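Membrane-associated protein VP24 (Marburg virus - Musoke, Kenya, 1980, PDB 4OR8) may act as a minor matrix protein that takes part in assembly of the viral nucleocapsid and in virion budding, and interacts with the nucleoprotein. Local coordinates at residues B[35-40]-B[162-167]; B[72-77]-B[92-97]; B[130-135]-B[153-158]. All blocks are in the same frame, centred on the assembly; numbering follows the deposited sequence. Where two conformers were deposited one is given.

Contact 1: residues B[35-40]-B[162-167]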
ATOM      1  N   LEU B  35     -13.806   2.847 -29.506  1.00 54.92           N
ATOM      2  CA  LEU B  35     -13.871   2.465 -28.099  1.00 49.16           C
ATOM      3  C   LEU B  35     -14.840   3.343 -27.305  1.00 55.65           C
ATOM      4  O   LEU B  35     -15.448   4.265 -27.851  1.00 52.07           O
ATOM      5  CB  LEU B  35     -12.472   2.472 -27.474  1.00 49.95           C
ATOM      6  CG  LEU B  35     -11.507   3.583 -27.899  1.00 47.44           C
ATOM      7  CD1 LEU B  35     -11.808   4.880 -27.173  1.00 44.26           C
ATOM      8  CD2 LEU B  35     -10.066   3.157 -27.668  1.00 38.30           C
ATOM      9  N   ASP B  36     -14.976   3.052 -26.015  1.00 44.53           N
ATOM     10  CA  ASP B  36     -15.980   3.700 -25.175  1.00 41.85           C
ATOM     11  C   ASP B  36     -15.565   5.107 -24.744  1.00 49.69           C
ATOM     12  O   ASP B  36     -15.018   5.298 -23.656  1.00 47.00           O
ATOM     13  CB  ASP B  36     -16.260   2.836 -23.943  1.00 49.77           C
ATOM     14  CG  ASP B  36     -17.664   3.022 -23.409  1.00 47.71           C
ATOM     15  OD1 ASP B  36     -18.257   4.093 -23.653  1.00 49.36           O
ATOM     16  OD2 ASP B  36     -18.174   2.096 -22.743  1.00 47.07           O
ATOM     17  N   LEU B  37     -15.840   6.090 -25.595  1.00 45.33           N
ATOM     18  CA  LEU B  37     -15.438   7.470 -25.336  1.00 32.06           C
ATOM     19  C   LEU B  37     -16.217   8.115 -24.192  1.00 40.76           C
ATOM     20  O   LEU B  37     -15.662   8.904 -23.427  1.00 43.07           O
ATOM     21  CB  LEU B  37     -15.580   8.316 -26.602  1.00 35.24           C
ATOM     22  CG  LEU B  37     -14.636   7.989 -27.760  1.00 45.73           C
ATOM     23  CD1 LEU B  37     -14.968   8.841 -28.974  1.00 35.02           C
ATOM     24  CD2 LEU B  37     -13.188   8.191 -27.348  1.00 25.12           C
ATOM     25  N   ASN B  38     -17.498   7.778 -24.077  1.00 39.32           N
ATOM     26  CA  ASN B  38     -18.364   8.382 -23.065  1.00 43.58           C
ATOM     27  C   ASN B  38     -18.123   7.857 -21.650  1.00 44.82           C
ATOM     28  O   ASN B  38     -18.765   8.299 -20.697  1.00 40.41           O
ATOM     29  CB  ASN B  38     -19.836   8.222 -23.452  1.00 40.90           C
ATOM     30  CG  ASN B  38     -20.122   6.890 -24.120  1.00 62.55           C
ATOM     31  OD1 ASN B  38     -19.319   6.398 -24.916  1.00 57.96           O
ATOM     32  ND2 ASN B  38     -21.268   6.299 -23.798  1.00 52.84           N
ATOM     33  N   SER B  39     -17.190   6.919 -21.521  1.00 47.67           N
ATOM     34  CA  SER B  39     -16.838   6.353 -20.223  1.00 41.59           C
ATOM     35  C   SER B  39     -16.148   7.384 -19.336  1.00 36.56           C
ATOM     36  O   SER B  39     -16.127   7.250 -18.113  1.00 40.52           O
ATOM     37  CB  SER B  39     -15.933   5.134 -20.407  1.00 39.08           C
ATOM     38  OG  SER B  39     -14.799   5.459 -21.196  1.00 38.76           O
ATOM     39  N   THR B  40     -15.584   8.412 -19.960  1.00 31.17           N
ATOM     40  CA  THR B  40     -14.918   9.488 -19.233  1.00 35.80           C
ATOM     41  C   THR B  40     -15.921  10.361 -18.488  1.00 31.67           C
ATOM     42  O   THR B  40     -15.557  11.084 -17.561  1.00 30.44           O
ATOM     43  CB  THR B  40     -14.123  10.392 -20.183  1.00 30.69           C
ATOM     44  OG1 THR B  40     -15.029  11.077 -21.057  1.00 37.38           O
ATOM     45  CG2 THR B  40     -13.156   9.572 -21.012  1.00 31.12           C
ATOM     46  N   ASP B 162      -7.655   9.944 -30.166  1.00 22.10           N
ATOM     47  CA  ASP B 162      -6.361  10.481 -29.753  1.00 30.03           C
ATOM     48  C   ASP B 162      -6.435  11.189 -28.402  1.00 32.26           C
ATOM     49  O   ASP B 162      -5.609  10.947 -27.519  1.00 21.43           O
ATOM     50  CB  ASP B 162      -5.826  11.450 -30.808  1.00 25.61           C
ATOM     51  CG  ASP B 162      -5.033  10.752 -31.891  1.00 38.93           C
ATOM     52  OD1 ASP B 162      -5.153   9.515 -32.015  1.00 50.59           O
ATOM     53  OD2 ASP B 162      -4.290  11.445 -32.618  1.00 40.15           O
ATOM     54  N   MET B 163      -7.427  12.060 -28.249  1.00 18.71           N
ATOM     55  CA  MET B 163      -7.608  12.802 -27.007  1.00 24.91           C
ATOM     56  C   MET B 163      -7.968  11.893 -25.834  1.00 19.10           C
ATOM     57  O   MET B 163      -7.555  12.135 -24.703  1.00 27.28           O
ATOM     58  CB  MET B 163      -8.655  13.903 -27.187  1.00 20.85           C
ATOM     59  CG  MET B 163      -8.167  15.055 -28.049  1.00 23.60           C
ATOM     60  SD  MET B 163      -6.774  15.929 -27.302  1.00 27.10           S
ATOM     61  CE  MET B 163      -5.745  16.225 -28.738  1.00 24.91           C
ATOM     62  N   PHE B 164      -8.735  10.846 -26.112  1.00 18.20           N
ATOM     63  CA  PHE B 164      -9.059   9.847 -25.105  1.00 23.35           C
ATOM     64  C   PHE B 164      -7.794   9.106 -24.682  1.00 22.48           C
ATOM     65  O   PHE B 164      -7.552   8.895 -23.495  1.00 23.83           O
ATOM     66  CB  PHE B 164     -10.088   8.859 -25.657  1.00 27.36           C
ATOM     67  CG  PHE B 164     -10.457   7.765 -24.699  1.00 26.63           C
ATOM     68  CD1 PHE B 164      -9.780   6.556 -24.710  1.00 25.34           C
ATOM     69  CD2 PHE B 164     -11.485   7.941 -23.789  1.00 26.81           C
ATOM     70  CE1 PHE B 164     -10.117   5.551 -23.828  1.00 25.47           C
ATOM     71  CE2 PHE B 164     -11.829   6.937 -22.908  1.00 26.03           C
ATOM     72  CZ  PHE B 164     -11.145   5.741 -22.926  1.00 23.20           C
ATOM     73  N   LYS B 165      -6.995   8.711 -25.667  1.00 22.53           N
ATOM     74  CA  LYS B 165      -5.762   7.979 -25.422  1.00 22.73           C
ATOM     75  C   LYS B 165      -4.812   8.806 -24.564  1.00 21.33           C
ATOM     76  O   LYS B 165      -4.262   8.318 -23.576  1.00 18.67           O
ATOM     77  CB  LYS B 165      -5.085   7.631 -26.747  1.00 29.09           C
ATOM     78  CG  LYS B 165      -4.629   6.193 -26.849  1.00 32.94           C
ATOM     79  CD  LYS B 165      -5.757   5.289 -27.304  1.00 29.32           C
ATOM     80  CE  LYS B 165      -6.038   5.489 -28.779  1.00 35.82           C
ATOM     81  NZ  LYS B 165      -4.834   5.193 -29.607  1.00 56.53           N
ATOM     82  N   ILE B 166      -4.631  10.063 -24.953  1.00 20.76           N
ATOM     83  CA  ILE B 166      -3.753  10.977 -24.234  1.00 19.66           C
ATOM     84  C   ILE B 166      -4.242  11.197 -22.806  1.00 19.19           C
ATOM     85  O   ILE B 166      -3.451  11.204 -21.859  1.00 18.15           O
ATOM     86  CB  ILE B 166      -3.635  12.331 -24.969  1.00 26.99           C
ATOM     87  CG1 ILE B 166      -2.896  12.147 -26.295  1.00 22.31           C
ATOM     88  CG2 ILE B 166      -2.914  13.359 -24.108  1.00 31.78           C
ATOM     89  CD1 ILE B 166      -2.739  13.423 -27.087  1.00 29.35           C
ATOM     90  N   LEU B 167      -5.552  11.356 -22.659  1.00 18.12           N
ATOM     91  CA  LEU B 167      -6.150  11.584 -21.350  1.00 13.00           C
ATOM     92  C   LEU B 167      -5.853  10.447 -20.381  1.00 14.91           C
ATOM     93  O   LEU B 167      -5.499  10.690 -19.230  1.00 21.10           O
ATOM     94  CB  LEU B 167      -7.656  11.786 -21.472  1.00 15.31           C
ATOM     95  CG  LEU B 167      -8.355  12.036 -20.136  1.00 19.35           C
ATOM     96  CD1 LEU B 167      -7.811  13.303 -19.493  1.00 14.43           C
ATOM     97  CD2 LEU B 167      -9.869  12.105 -20.309  1.00 13.68           C
TER
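Leu37 and Phe164 mark the closest backbone approach, CA to CA 6.8 Å, where the loop before strand 44-48 runs past helix 161-178. Phe164 carries the contact. Its CG stands anti to the backbone N (chi1 178°), and its ring reaches into the bend of segment 35-40. Leu35 lies over one face of the ring. Leu35 CD1 sits 4.0 Å from the centroid of the Phe164 ring, displaced toward Phe164 CD1 and CE1, in a CH-pi contact. Leu37 meets the base of the same side chain, with its CD2 3.6 Å from Phe164 CB. Thr40 comes to the ring edge, near the ring plane, and its CG2 lies 3.5 Å from Phe164 CE2. The same methyl reaches Leu167 CD2 at 4.2 Å, one helical turn further on. Ser39 OG is also at the ring edge, near Phe164 CE2.

Ser39 OG lies beside Asp36 O at a separation too short to trust in detail, and it bonds weakly to Gly57 O. Thr40 OG1 donates to Leu37 O at 3.3 Å, nearly in line with the carbonyl (164° at the oxygen). Asp36 is the centre of an inverse gamma turn, and its carboxylate forms a salt bridge with Arg42. Ser39 also bonds to Gly57 through its backbone, which ties the bend to the hairpin of strands 51-56 and 59-64.

No hydrogen bond joins the two segments. The polar bonds of the loop run within it and to residues such as Arg42 and Gly57. Toward the helix it presents mainly methyl groups, which pack around one buried aromatic ring.

Contact 2: residues B[72-77]-B[92-97]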
ATOM      1  N   HIS B  72     -10.913   6.682  11.813  1.00 21.79           N
ATOM      2  CA  HIS B  72     -11.900   7.178  12.757  1.00 24.31           C
ATOM      3  C   HIS B  72     -11.364   7.166  14.183  1.00 22.88           C
ATOM      4  O   HIS B  72     -11.586   8.107  14.943  1.00 36.09           O
ATOM      5  CB  HIS B  72     -13.202   6.382  12.650  1.00 25.01           C
ATOM      6  CG  HIS B  72     -14.054   6.779  11.483  1.00 28.16           C
ATOM      7  ND1 HIS B  72     -13.915   6.215  10.233  1.00 31.06           N
ATOM      8  CD2 HIS B  72     -15.048   7.690  11.376  1.00 21.82           C
ATOM      9  CE1 HIS B  72     -14.790   6.760   9.407  1.00 31.21           C
ATOM     10  NE2 HIS B  72     -15.490   7.658  10.076  1.00 27.27           N
ATOM     11  N   HIS B  73     -10.641   6.111  14.534  1.00 18.41           N
ATOM     12  CA  HIS B  73     -10.077   5.990  15.871  1.00 27.81           C
ATOM     13  C   HIS B  73      -9.002   7.044  16.155  1.00 26.70           C
ATOM     14  O   HIS B  73      -8.895   7.547  17.272  1.00 24.01           O
ATOM     15  CB  HIS B  73      -9.506   4.590  16.087  1.00 26.83           C
ATOM     16  CG  HIS B  73      -8.944   4.378  17.457  1.00 34.75           C
ATOM     17  ND1 HIS B  73      -9.690   4.556  18.602  1.00 40.55           N
ATOM     18  CD2 HIS B  73      -7.706   4.013  17.866  1.00 33.57           C
ATOM     19  CE1 HIS B  73      -8.938   4.304  19.658  1.00 45.17           C
ATOM     20  NE2 HIS B  73      -7.730   3.972  19.239  1.00 45.21           N
ATOM     21  N   LEU B  74      -8.215   7.377  15.138  1.00 20.50           N
ATOM     22  CA  LEU B  74      -7.147   8.362  15.280  1.00 22.91           C
ATOM     23  C   LEU B  74      -7.654   9.778  15.584  1.00 26.37           C
ATOM     24  O   LEU B  74      -6.876  10.655  15.967  1.00 19.12           O
ATOM     25  CB  LEU B  74      -6.270   8.379  14.026  1.00 17.39           C
ATOM     26  CG  LEU B  74      -5.434   7.134  13.734  1.00 14.83           C
ATOM     27  CD1 LEU B  74      -4.721   7.273  12.398  1.00 16.43           C
ATOM     28  CD2 LEU B  74      -4.438   6.886  14.850  1.00 14.83           C
ATOM     29  N   LYS B  75      -8.952  10.008  15.405  1.00 19.17           N
ATOM     30  CA  LYS B  75      -9.538  11.298  15.757  1.00 27.24           C
ATOM     31  C   LYS B  75      -9.776  11.379  17.258  1.00 24.18           C
ATOM     32  O   LYS B  75     -10.092  12.440  17.792  1.00 21.44           O
ATOM     33  CB  LYS B  75     -10.838  11.556  14.988  1.00 26.94           C
ATOM     34  CG  LYS B  75     -10.635  12.113  13.589  1.00 22.92           C
ATOM     35  CD  LYS B  75     -11.956  12.250  12.850  1.00 24.77           C
ATOM     36  CE  LYS B  75     -12.792  13.390  13.406  1.00 34.56           C
ATOM     37  NZ  LYS B  75     -12.120  14.705  13.233  1.00 27.94           N
ATOM     38  N   SER B  76      -9.625  10.246  17.934  1.00 19.81           N
ATOM     39  CA  SER B  76      -9.689  10.211  19.386  1.00 31.84           C
ATOM     40  C   SER B  76      -8.311  10.483  19.977  1.00 28.35           C
ATOM     41  O   SER B  76      -7.289  10.187  19.361  1.00 29.28           O
ATOM     42  CB  SER B  76     -10.197   8.853  19.868  1.00 26.72           C
ATOM     43  OG  SER B  76     -10.112   8.754  21.278  1.00 28.68           O
ATOM     44  N   ASN B  77      -8.282  11.046  21.178  1.00 26.90           N
ATOM     45  CA  ASN B  77      -7.019  11.265  21.863  1.00 30.59           C
ATOM     46  C   ASN B  77      -6.694  10.110  22.804  1.00 28.54           C
ATOM     47  O   ASN B  77      -5.655  10.103  23.460  1.00 29.42           O
ATOM     48  CB  ASN B  77      -7.044  12.587  22.627  1.00 26.89           C
ATOM     49  CG  ASN B  77      -8.095  12.608  23.709  1.00 33.31           C
ATOM     50  OD1 ASN B  77      -7.813  12.316  24.870  1.00 48.54           O
ATOM     51  ND2 ASN B  77      -9.322  12.948  23.334  1.00 36.24           N
ATOM     52  N   HIS B  92      -4.708  19.263  12.305  1.00 27.23           N
ATOM     53  CA  HIS B  92      -5.912  19.790  11.669  0.64 32.20           C
ATOM     54  C   HIS B  92      -6.866  18.678  11.242  1.00 39.27           C
ATOM     55  O   HIS B  92      -8.054  18.915  11.028  1.00 37.45           O
ATOM     56  CB  HIS B  92      -5.523  20.621  10.451  0.64 34.41           C
ATOM     57  CG  HIS B  92      -4.496  19.963   9.587  0.64 35.44           C
ATOM     58  ND1 HIS B  92      -3.152  19.967   9.895  0.64 29.06           N
ATOM     59  CD2 HIS B  92      -4.616  19.264   8.434  0.64 40.78           C
ATOM     60  CE1 HIS B  92      -2.489  19.304   8.964  0.64 43.22           C
ATOM     61  NE2 HIS B  92      -3.353  18.868   8.066  0.64 40.63           N
ATOM     62  N   LEU B  93      -6.334  17.466  11.111  1.00 37.12           N
ATOM     63  CA  LEU B  93      -7.139  16.319  10.714  1.00 24.79           C
ATOM     64  C   LEU B  93      -7.617  15.493  11.910  1.00 29.26           C
ATOM     65  O   LEU B  93      -8.800  15.172  12.017  1.00 38.89           O
ATOM     66  CB  LEU B  93      -6.362  15.430   9.741  1.00 30.77           C
ATOM     67  CG  LEU B  93      -5.893  16.092   8.444  1.00 34.03           C
ATOM     68  CD1 LEU B  93      -5.272  15.073   7.508  1.00 29.21           C
ATOM     69  CD2 LEU B  93      -7.041  16.814   7.764  1.00 34.57           C
ATOM     70  N   PHE B  94      -6.699  15.155  12.811  1.00 20.90           N
ATOM     71  CA  PHE B  94      -7.013  14.238  13.904  1.00 23.37           C
ATOM     72  C   PHE B  94      -7.338  14.925  15.227  1.00 25.59           C
ATOM     73  O   PHE B  94      -8.147  14.426  16.009  1.00 28.09           O
ATOM     74  CB  PHE B  94      -5.874  13.238  14.105  1.00 23.83           C
ATOM     75  CG  PHE B  94      -5.612  12.375  12.910  1.00 28.76           C
ATOM     76  CD1 PHE B  94      -6.592  11.523  12.430  1.00 23.89           C
ATOM     77  CD2 PHE B  94      -4.386  12.412  12.267  1.00 20.53           C
ATOM     78  CE1 PHE B  94      -6.358  10.726  11.329  1.00 13.54           C
ATOM     79  CE2 PHE B  94      -4.145  11.617  11.167  1.00 20.57           C
ATOM     80  CZ  PHE B  94      -5.135  10.772  10.697  1.00 17.05           C
ATOM     81  N   LYS B  95      -6.697  16.057  15.484  1.00 25.53           N
ATOM     82  CA  LYS B  95      -6.946  16.799  16.713  1.00 28.34           C
ATOM     83  C   LYS B  95      -7.889  17.977  16.456  1.00 33.78           C
ATOM     84  O   LYS B  95      -7.861  18.985  17.161  1.00 35.26           O
ATOM     85  CB  LYS B  95      -5.627  17.253  17.336  1.00 28.97           C
ATOM     86  CG  LYS B  95      -4.693  16.094  17.634  1.00 26.32           C
ATOM     87  CD  LYS B  95      -3.330  16.567  18.096  1.00 28.93           C
ATOM     88  CE  LYS B  95      -3.415  17.246  19.441  1.00 21.27           C
ATOM     89  NZ  LYS B  95      -2.062  17.506  19.989  1.00 33.06           N
ATOM     90  N   ASN B  96      -8.715  17.827  15.426  1.00 27.04           N
ATOM     91  CA  ASN B  96      -9.792  18.759  15.135  1.00 23.60           C
ATOM     92  C   ASN B  96     -11.071  17.970  14.909  1.00 27.16           C
ATOM     93  O   ASN B  96     -11.221  17.314  13.881  1.00 36.08           O
ATOM     94  CB  ASN B  96      -9.464  19.592  13.898  1.00 33.97           C
ATOM     95  CG  ASN B  96     -10.646  20.416  13.418  1.00 39.36           C
ATOM     96  OD1 ASN B  96     -11.518  20.792  14.203  1.00 42.53           O
ATOM     97  ND2 ASN B  96     -10.685  20.695  12.120  1.00 34.38           N
ATOM     98  N   PRO B  97     -11.997  18.024  15.877  1.00 35.65           N
ATOM     99  CA  PRO B  97     -13.226  17.223  15.827  1.00 32.54           C
ATOM    100  C   PRO B  97     -14.139  17.604  14.666  1.00 33.88           C
ATOM    101  O   PRO B  97     -14.958  16.788  14.243  1.00 36.48           O
ATOM    102  CB  PRO B  97     -13.908  17.546  17.163  1.00 32.73           C
ATOM    103  CG  PRO B  97     -12.811  18.047  18.048  1.00 27.13           C
ATOM    104  CD  PRO B  97     -11.882  18.781  17.134  1.00 28.91           C
TER
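Leu74 and Phe94 both hold CG anti to the carbonyl carbon, beside the backbone N (chi1 -67° and -61°), and their side chains lie side by side, pointing the same way. Leu74 CB is 3.5 Å from Phe94 CD1. Further out, Leu74 CD1 approaches Phe94 CZ at 3.9 Å. The backbone joins this packing, as Leu74 O lies 3.3 Å from Phe94 CB.

Lys75 takes a different course. Its chain bends at chi3 and again at chi4 (63°), and NZ ends among carbonyls at the end of helix 91-94 and just after it. Lys75 NZ is 2.8 Å from Asn96 O and 3.6 Å from Leu93 O. Its clear hydrogen bond is to Ser99 OG. The one hydrogen of that hydroxyl can be shared between Leu93 O and Asn96 O, or alternate between them. The ammonium group thus sits beside a cluster of backbone oxygens, with the serine hydroxyl among them.

The contact joins the turn after helix 68-73 to the end of helix 91-94. Residues His73 to Ser76 form a type I beta turn as helix 68-73 runs out, and Lys75 and Phe94 lie only 4.3 Å apart at CA. Lys95 is the first residue after helix 91-94 to leave helical geometry. At this close approach Lys75 CA makes a CA-H...O contact of 3.4 Å with Phe94 O.

Arg87 of helix 84-89 ties both segments together: its NE bonds to Leu74 O, and its NH2 bonds to Phe94 O. The second subunit is also near, and its Leu255 packs on Leu74.

Contact 3: residues B[130-135]-B[153-158]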
ATOM      1  N   ARG B 130      -9.605  20.512 -23.966  1.00 31.97           N
ATOM      2  CA  ARG B 130      -9.025  21.011 -22.725  1.00 24.46           C
ATOM      3  C   ARG B 130     -10.104  21.599 -21.825  1.00 25.69           C
ATOM      4  O   ARG B 130     -10.085  21.408 -20.610  1.00 31.60           O
ATOM      5  CB  ARG B 130      -7.945  22.056 -23.007  1.00 23.47           C
ATOM      6  CG  ARG B 130      -7.355  22.669 -21.752  1.00 22.13           C
ATOM      7  CD  ARG B 130      -6.320  23.735 -22.068  1.00 35.02           C
ATOM      8  NE  ARG B 130      -5.061  23.168 -22.541  1.00 41.87           N
ATOM      9  CZ  ARG B 130      -4.598  23.301 -23.779  1.00 47.53           C
ATOM     10  NH1 ARG B 130      -5.287  23.992 -24.677  1.00 45.27           N
ATOM     11  NH2 ARG B 130      -3.440  22.751 -24.118  1.00 47.03           N
ATOM     12  N   SER B 131     -11.052  22.306 -22.430  1.00 30.98           N
ATOM     13  CA  SER B 131     -12.152  22.897 -21.679  1.00 38.15           C
ATOM     14  C   SER B 131     -13.127  21.821 -21.203  1.00 35.47           C
ATOM     15  O   SER B 131     -13.781  21.980 -20.173  1.00 33.55           O
ATOM     16  CB  SER B 131     -12.882  23.951 -22.516  1.00 34.80           C
ATOM     17  OG  SER B 131     -13.626  23.350 -23.560  1.00 48.88           O
ATOM     18  N   ILE B 132     -13.223  20.730 -21.959  1.00 26.65           N
ATOM     19  CA  ILE B 132     -14.026  19.588 -21.541  1.00 23.98           C
ATOM     20  C   ILE B 132     -13.401  18.943 -20.309  1.00 27.60           C
ATOM     21  O   ILE B 132     -14.088  18.671 -19.322  1.00 25.17           O
ATOM     22  CB  ILE B 132     -14.161  18.547 -22.666  1.00 27.13           C
ATOM     23  CG1 ILE B 132     -15.098  19.070 -23.756  1.00 30.15           C
ATOM     24  CG2 ILE B 132     -14.684  17.230 -22.120  1.00 23.51           C
ATOM     25  CD1 ILE B 132     -15.295  18.109 -24.911  1.00 34.00           C
ATOM     26  N   VAL B 133     -12.091  18.718 -20.372  1.00 19.14           N
ATOM     27  CA  VAL B 133     -11.343  18.170 -19.245  1.00 19.63           C
ATOM     28  C   VAL B 133     -11.536  19.039 -18.003  1.00 22.19           C
ATOM     29  O   VAL B 133     -11.621  18.535 -16.882  1.00 25.27           O
ATOM     30  CB  VAL B 133      -9.840  18.036 -19.576  1.00 21.48           C
ATOM     31  CG1 VAL B 133      -9.039  17.669 -18.336  1.00 16.63           C
ATOM     32  CG2 VAL B 133      -9.628  16.998 -20.668  1.00 18.89           C
ATOM     33  N   HIS B 134     -11.630  20.345 -18.214  1.00 25.04           N
ATOM     34  CA  HIS B 134     -11.873  21.273 -17.119  1.00 25.47           C
ATOM     35  C   HIS B 134     -13.230  21.017 -16.472  1.00 27.59           C
ATOM     36  O   HIS B 134     -13.350  20.995 -15.247  1.00 23.99           O
ATOM     37  CB  HIS B 134     -11.788  22.716 -17.608  1.00 22.82           C
ATOM     38  CG  HIS B 134     -11.956  23.728 -16.522  1.00 38.61           C
ATOM     39  ND1 HIS B 134     -13.080  24.518 -16.408  1.00 46.57           N
ATOM     40  CD2 HIS B 134     -11.144  24.080 -15.498  1.00 38.92           C
ATOM     41  CE1 HIS B 134     -12.952  25.314 -15.362  1.00 50.06           C
ATOM     42  NE2 HIS B 134     -11.786  25.069 -14.792  1.00 53.68           N
ATOM     43  N   MET B 135     -14.251  20.825 -17.301  1.00 26.78           N
ATOM     44  CA  MET B 135     -15.584  20.503 -16.810  1.00 20.63           C
ATOM     45  C   MET B 135     -15.575  19.182 -16.049  1.00 22.16           C
ATOM     46  O   MET B 135     -16.172  19.078 -14.978  1.00 24.00           O
ATOM     47  CB  MET B 135     -16.587  20.438 -17.965  1.00 32.21           C
ATOM     48  CG  MET B 135     -17.040  21.795 -18.478  1.00 37.72           C
ATOM     49  SD  MET B 135     -18.230  21.676 -19.831  1.00 58.09           S
ATOM     50  CE  MET B 135     -17.155  21.350 -21.222  1.00 35.34           C
ATOM     51  N   ASN B 153     -22.343  17.887 -29.215  1.00 45.56           N
ATOM     52  CA  ASN B 153     -21.754  18.805 -30.180  1.00 38.60           C
ATOM     53  C   ASN B 153     -20.284  19.074 -29.877  1.00 44.32           C
ATOM     54  O   ASN B 153     -19.450  19.103 -30.784  1.00 39.59           O
ATOM     55  CB  ASN B 153     -22.539  20.118 -30.218  1.00 30.05           C
ATOM     56  CG  ASN B 153     -23.899  19.967 -30.873  1.00 39.74           C
ATOM     57  OD1 ASN B 153     -24.384  18.855 -31.080  1.00 42.84           O
ATOM     58  ND2 ASN B 153     -24.523  21.092 -31.205  1.00 49.17           N
ATOM     59  N   LEU B 154     -19.974  19.265 -28.598  1.00 44.83           N
ATOM     60  CA  LEU B 154     -18.601  19.509 -28.169  1.00 34.32           C
ATOM     61  C   LEU B 154     -17.798  18.216 -28.167  1.00 35.65           C
ATOM     62  O   LEU B 154     -16.627  18.203 -28.543  1.00 35.04           O
ATOM     63  CB  LEU B 154     -18.572  20.137 -26.775  1.00 33.63           C
ATOM     64  CG  LEU B 154     -19.269  21.488 -26.600  1.00 43.61           C
ATOM     65  CD1 LEU B 154     -19.108  21.985 -25.171  1.00 43.40           C
ATOM     66  CD2 LEU B 154     -18.734  22.510 -27.592  1.00 37.48           C
ATOM     67  N   LEU B 155     -18.438  17.131 -27.742  1.00 29.89           N
ATOM     68  CA  LEU B 155     -17.792  15.824 -27.709  1.00 37.91           C
ATOM     69  C   LEU B 155     -17.504  15.312 -29.117  1.00 37.48           C
ATOM     70  O   LEU B 155     -16.505  14.634 -29.349  1.00 39.53           O
ATOM     71  CB  LEU B 155     -18.666  14.813 -26.965  1.00 33.48           C
ATOM     72  CG  LEU B 155     -18.969  15.093 -25.492  1.00 38.38           C
ATOM     73  CD1 LEU B 155     -19.937  14.058 -24.943  1.00 31.20           C
ATOM     74  CD2 LEU B 155     -17.688  15.116 -24.677  1.00 34.99           C
ATOM     75  N   GLY B 156     -18.384  15.648 -30.055  1.00 28.84           N
ATOM     76  CA  GLY B 156     -18.292  15.131 -31.407  1.00 32.00           C
ATOM     77  C   GLY B 156     -17.155  15.704 -32.228  1.00 34.79           C
ATOM     78  O   GLY B 156     -16.846  15.200 -33.308  1.00 38.36           O
ATOM     79  N   ILE B 157     -16.530  16.763 -31.727  1.00 31.70           N
ATOM     80  CA  ILE B 157     -15.412  17.366 -32.439  1.00 34.38           C
ATOM     81  C   ILE B 157     -14.134  17.381 -31.606  1.00 31.94           C
ATOM     82  O   ILE B 157     -13.031  17.390 -32.154  1.00 34.02           O
ATOM     83  CB  ILE B 157     -15.745  18.795 -32.930  1.00 32.90           C
ATOM     84  CG1 ILE B 157     -16.239  19.664 -31.776  1.00 32.84           C
ATOM     85  CG2 ILE B 157     -16.796  18.750 -34.026  1.00 38.89           C
ATOM     86  CD1 ILE B 157     -16.740  21.023 -32.221  1.00 28.81           C
ATOM     87  N   TYR B 158     -14.284  17.363 -30.285  1.00 30.43           N
ATOM     88  CA  TYR B 158     -13.136  17.497 -29.392  1.00 33.06           C
ATOM     89  C   TYR B 158     -12.721  16.191 -28.720  1.00 25.45           C
ATOM     90  O   TYR B 158     -11.538  15.966 -28.479  1.00 25.01           O
ATOM     91  CB  TYR B 158     -13.397  18.582 -28.347  1.00 26.38           C
ATOM     92  CG  TYR B 158     -13.534  19.959 -28.950  1.00 24.81           C
ATOM     93  CD1 TYR B 158     -12.699  20.368 -29.980  1.00 27.32           C
ATOM     94  CD2 TYR B 158     -14.505  20.843 -28.502  1.00 31.88           C
ATOM     95  CE1 TYR B 158     -12.818  21.624 -30.541  1.00 31.36           C
ATOM     96  CE2 TYR B 158     -14.635  22.104 -29.056  1.00 36.96           C
ATOM     97  CZ  TYR B 158     -13.787  22.488 -30.076  1.00 39.54           C
ATOM     98  OH  TYR B 158     -13.906  23.739 -30.636  1.00 34.42           O
TER
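Ile132 and Leu154 mark the nearest approach of the two segments, CA to CA 8.1 Å. The segment axes pass 10.9 Å apart, with an angle of 129° between their directions, so the helices run more nearly antiparallel than parallel. The packed part depends on one methyl group. Ile132 is buried and points toward the other helix. Its CD1 is carried outward by an extended chi2 (-180°) and meets three residues, Leu154, Leu155 and Tyr158. Ile132 CD1 lies 3.8 Å from Leu155 CD2, and the two side chains cross obliquely. The same methyl lies 3.9 Å from the carbonyl oxygen of Leu154 and 4.0 Å from Tyr158 CB. Leu154 and Tyr158 are one turn apart, so the methyl sits against the helix surface between them.

The outer part is looser. Met135 stands one turn after Ile132, and its CE only just reaches Leu154 CD1, at 4.5 Å. Leu154 is exposed to solvent. Tyr158 offers its CB to Ile132, while one face of its ring is covered by Ile157 of its own helix, with CG1 3.7 Å above the ring centre. There is no hydrogen bond between the segments, and the buried area of 179 Å² is small.

The contact is plain apolar packing at the protein surface. It sets helix 127-142 against the short helix 152-158, after the chain has turned back between them. Ile150 in that connection also touches Ile132. Val133, the next residue, packs against Leu116 and Leu125 in the loop region between helices 104-115 and 127-142.

Contacts 1 and 3 are neighbours, with centres 11 Å apart on the same side of the chain's centre. They touch directly: Met163 CG packs on Tyr158 O, and Leu167 on Val133. Helix 152-158 is followed, after two residues, by helix 161-178. The helices of both contacts lie in one region, against which residues 35-40 pack. Contact 2 lies on the opposite side of the chain's centre, 40 Å from contact 1 and 41 Å from contact 3, centre to centre. Along the chain, contact 1 closes a long loop that encloses contact 2 and then contact 3. One end of the molecule thus meets the second subunit, while the helical cluster at the other touches no other chain of the assembly through these contacts.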